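Local atomic coordinates of ribosomal RNA processing protein 6 (Trypanosoma brucei brucei, PDB entry 4NLC), a protein that probably acts as a 3'-5' exoribonuclease in the processing of ribosomal RNA, here represented by its catalytic core with exonuclease and HRDC domains. Residues 19-25 / 35-41. The protein carries 1 engineered substitution. Sequence-based numbering, arbitrary orientation.
Sequences PFRPVYY and EPGVHPF
Y24 and P40 make the closest side-chain approach between residues 19-25, which run into the first strand of the β-hairpin 23-25/31-33, and residues 35-41, the loop that follows its second strand. From its CB the Y24 side chain is directed at the opposing segment, and a chi1 of 65° sets CG between the backbone N and C and lays the ring along P40. Along the ring, CD1 lies 3.8 Å from CG of P40, CE1 comes closer to P40 CB, and CZ is 3.4 Å from that same CB; the hydroxyl oxygen OH also rests near it. P40 CB thus sits over one face of the ring, displaced from the ring centre toward CZ and CE1, in a CH-pi contact 28° off the ring normal. The other ortho carbon, CD2, meets CE2 of F41 at 3.6 Å, the two rings being steeply inclined with their planes at 77°.

At the other end, R21 bends at chi3 and lays one guanidinium face against P36, whose CD is 3.7 Å from R21 NH1. That nitrogen also hydrogen-bonds to the carbonyl oxygen of G34, fixing the group beside the start of the type II turn E35-V38, in which G37 takes a positive phi. P19 and P36 touch through their CB atoms. No direct hydrogen bond joins the two segments; instead a water donates to F20 O at 2.6 Å and accepts from G37 N, while P36 CA makes a C-H...O contact with F20 O.

P22 and Y24 pair through their backbones with G34 and H32, so the contact continues the hairpin of strands 23-25 and 31-33 into the loop leading to helix 42-46. F41 is the N-cap residue of that helix, and Y165 packs against P22, P40 and F41, bringing this surface hairpin against the exonuclease domain.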
loop_
_atom_site.group_PDB
_atom_site.type_symbol
_atom_site.label_atom_id
_atom_site.label_comp_id
_atom_site.label_asym_id
_atom_site.label_seq_id
_atom_site.Cartn_x
_atom_site.Cartn_y
_atom_site.Cartn_z
ATOM N N PRO A 19 -4.073 -18.418 -2.031
ATOM C CA PRO A 19 -4.211 -17.259 -2.934
ATOM C C PRO A 19 -5.298 -16.269 -2.486
ATOM O O PRO A 19 -6.325 -16.693 -1.935
ATOM C CB PRO A 19 -4.561 -17.904 -4.275
ATOM C CG PRO A 19 -3.993 -19.269 -4.199
ATOM C CD PRO A 19 -4.167 -19.692 -2.774
ATOM N N PHE A 20 -5.064 -14.957 -2.707
ATOM C CA PHE A 20 -6.006 -13.900 -2.335
ATOM C C PHE A 20 -7.337 -14.044 -3.060
ATOM O O PHE A 20 -7.355 -14.191 -4.277
ATOM C CB PHE A 20 -5.389 -12.486 -2.542
ATOM C CG PHE A 20 -6.316 -11.313 -2.299
ATOM C CD1 PHE A 20 -6.697 -10.957 -1.007
ATOM C CD2 PHE A 20 -6.804 -10.556 -3.360
ATOM C CE1 PHE A 20 -7.547 -9.863 -0.782
ATOM C CE2 PHE A 20 -7.631 -9.447 -3.133
ATOM C CZ PHE A 20 -8.011 -9.119 -1.843
ATOM N N ARG A 21 -8.441 -14.040 -2.311
ATOM C CA ARG A 21 -9.787 -14.099 -2.873
ATOM C C ARG A 21 -10.480 -12.789 -2.510
ATOM O O ARG A 21 -10.692 -12.522 -1.323
ATOM C CB ARG A 21 -10.586 -15.293 -2.344
ATOM C CG ARG A 21 -11.936 -15.433 -3.047
ATOM C CD ARG A 21 -12.854 -16.464 -2.418
ATOM N NE ARG A 21 -12.333 -17.828 -2.521
ATOM C CZ ARG A 21 -12.532 -18.634 -3.561
ATOM N NH1 ARG A 21 -13.249 -18.222 -4.603
ATOM N NH2 ARG A 21 -12.014 -19.856 -3.570
ATOM N N PRO A 22 -10.781 -11.927 -3.498
ATOM C CA PRO A 22 -11.373 -10.626 -3.155
ATOM C C PRO A 22 -12.863 -10.664 -2.857
ATOM O O PRO A 22 -13.614 -11.314 -3.567
ATOM C CB PRO A 22 -11.084 -9.775 -4.398
ATOM C CG PRO A 22 -11.032 -10.742 -5.506
ATOM C CD PRO A 22 -10.531 -12.046 -4.948
ATOM N N VAL A 23 -13.273 -9.974 -1.800
ATOM C CA VAL A 23 -14.671 -9.747 -1.427
ATOM C C VAL A 23 -14.826 -8.275 -1.808
ATOM O O VAL A 23 -13.996 -7.453 -1.397
ATOM C CB VAL A 23 -14.982 -9.998 0.077
ATOM C CG1 VAL A 23 -16.402 -9.552 0.422
ATOM C CG2 VAL A 23 -14.791 -11.472 0.437
ATOM N N TYR A 24 -15.827 -7.943 -2.645
ATOM C CA TYR A 24 -15.969 -6.563 -3.115
ATOM C C TYR A 24 -17.428 -6.165 -3.390
ATOM O O TYR A 24 -18.284 -7.013 -3.673
ATOM C CB TYR A 24 -15.109 -6.364 -4.391
ATOM C CG TYR A 24 -15.598 -7.199 -5.552
ATOM C CD1 TYR A 24 -15.311 -8.563 -5.626
ATOM C CD2 TYR A 24 -16.442 -6.658 -6.516
ATOM C CE1 TYR A 24 -15.853 -9.362 -6.628
ATOM C CE2 TYR A 24 -16.921 -7.429 -7.570
ATOM C CZ TYR A 24 -16.651 -8.786 -7.606
ATOM O OH TYR A 24 -17.168 -9.555 -8.612
ATOM N N TYR A 25 -17.662 -4.849 -3.411
ATOM C CA TYR A 25 -18.953 -4.247 -3.677
ATOM C C TYR A 25 -19.005 -3.515 -5.020
ATOM O O TYR A 25 -18.029 -2.868 -5.427
ATOM C CB TYR A 25 -19.331 -3.309 -2.534
ATOM C CG TYR A 25 -19.687 -4.035 -1.255
ATOM C CD1 TYR A 25 -18.698 -4.610 -0.450
ATOM C CD2 TYR A 25 -21.008 -4.113 -0.821
ATOM C CE1 TYR A 25 -19.022 -5.259 0.740
ATOM C CE2 TYR A 25 -21.339 -4.731 0.383
ATOM C CZ TYR A 25 -20.344 -5.306 1.157
ATOM O OH TYR A 25 -20.683 -5.922 2.337
ATOM N N GLU A 35 -12.764 -14.459 -7.361
ATOM C CA GLU A 35 -11.991 -15.683 -7.593
ATOM C C GLU A 35 -10.502 -15.413 -7.499
ATOM O O GLU A 35 -10.061 -14.361 -7.972
ATOM C CB GLU A 35 -12.321 -16.283 -8.974
ATOM C CG GLU A 35 -13.785 -16.668 -9.132
ATOM C CD GLU A 35 -14.190 -17.240 -10.480
ATOM O OE1 GLU A 35 -13.481 -16.990 -11.485
ATOM O OE2 GLU A 35 -15.241 -17.921 -10.535
ATOM N N PRO A 36 -9.703 -16.355 -6.927
ATOM C CA PRO A 36 -8.245 -16.142 -6.854
ATOM C C PRO A 36 -7.631 -15.956 -8.244
ATOM O O PRO A 36 -8.074 -16.601 -9.201
ATOM C CB PRO A 36 -7.732 -17.421 -6.176
ATOM C CG PRO A 36 -8.908 -17.973 -5.443
ATOM C CD PRO A 36 -10.076 -17.659 -6.332
ATOM N N GLY A 37 -6.662 -15.043 -8.351
ATOM C CA GLY A 37 -5.992 -14.722 -9.616
ATOM C C GLY A 37 -6.846 -14.020 -10.672
ATOM O O GLY A 37 -6.410 -13.866 -11.811
ATOM N N VAL A 38 -8.063 -13.569 -10.302
ATOM C CA VAL A 38 -8.991 -12.880 -11.198
ATOM C C VAL A 38 -9.304 -11.476 -10.643
ATOM O O VAL A 38 -9.819 -11.319 -9.532
ATOM C CB VAL A 38 -10.289 -13.704 -11.471
ATOM C CG1 VAL A 38 -11.239 -12.967 -12.426
ATOM C CG2 VAL A 38 -9.969 -15.109 -12.010
ATOM N N HIS A 39 -8.988 -10.459 -11.435
ATOM C CA HIS A 39 -9.327 -9.078 -11.131
ATOM C C HIS A 39 -10.829 -8.988 -11.484
ATOM O O HIS A 39 -11.181 -9.216 -12.647
ATOM C CB HIS A 39 -8.490 -8.169 -12.029
ATOM C CG HIS A 39 -8.614 -6.714 -11.750
ATOM N ND1 HIS A 39 -9.836 -6.059 -11.823
ATOM C CD2 HIS A 39 -7.639 -5.811 -11.506
ATOM C CE1 HIS A 39 -9.558 -4.782 -11.622
ATOM N NE2 HIS A 39 -8.246 -4.590 -11.411
ATOM N N PRO A 40 -11.733 -8.700 -10.518
ATOM C CA PRO A 40 -13.175 -8.759 -10.829
ATOM C C PRO A 40 -13.711 -7.655 -11.736
ATOM O O PRO A 40 -14.809 -7.787 -12.262
ATOM C CB PRO A 40 -13.835 -8.767 -9.458
ATOM C CG PRO A 40 -12.874 -8.107 -8.563
ATOM C CD PRO A 40 -11.509 -8.436 -9.078
ATOM N N PHE A 41 -12.944 -6.596 -11.948
ATOM C CA PHE A 41 -13.370 -5.543 -12.869
ATOM C C PHE A 41 -12.535 -5.532 -14.174
ATOM O O PHE A 41 -12.588 -4.558 -14.912
ATOM C CB PHE A 41 -13.396 -4.177 -12.164
ATOM C CG PHE A 41 -14.549 -4.091 -11.202
ATOM C CD1 PHE A 41 -15.847 -3.882 -11.662
ATOM C CD2 PHE A 41 -14.352 -4.274 -9.839
ATOM C CE1 PHE A 41 -16.926 -3.854 -10.767
ATOM C CE2 PHE A 41 -15.422 -4.210 -8.948
ATOM C CZ PHE A 41 -16.704 -4.028 -9.417
HETATM O O HOH W 1 -5.446 -14.020 -6.074
#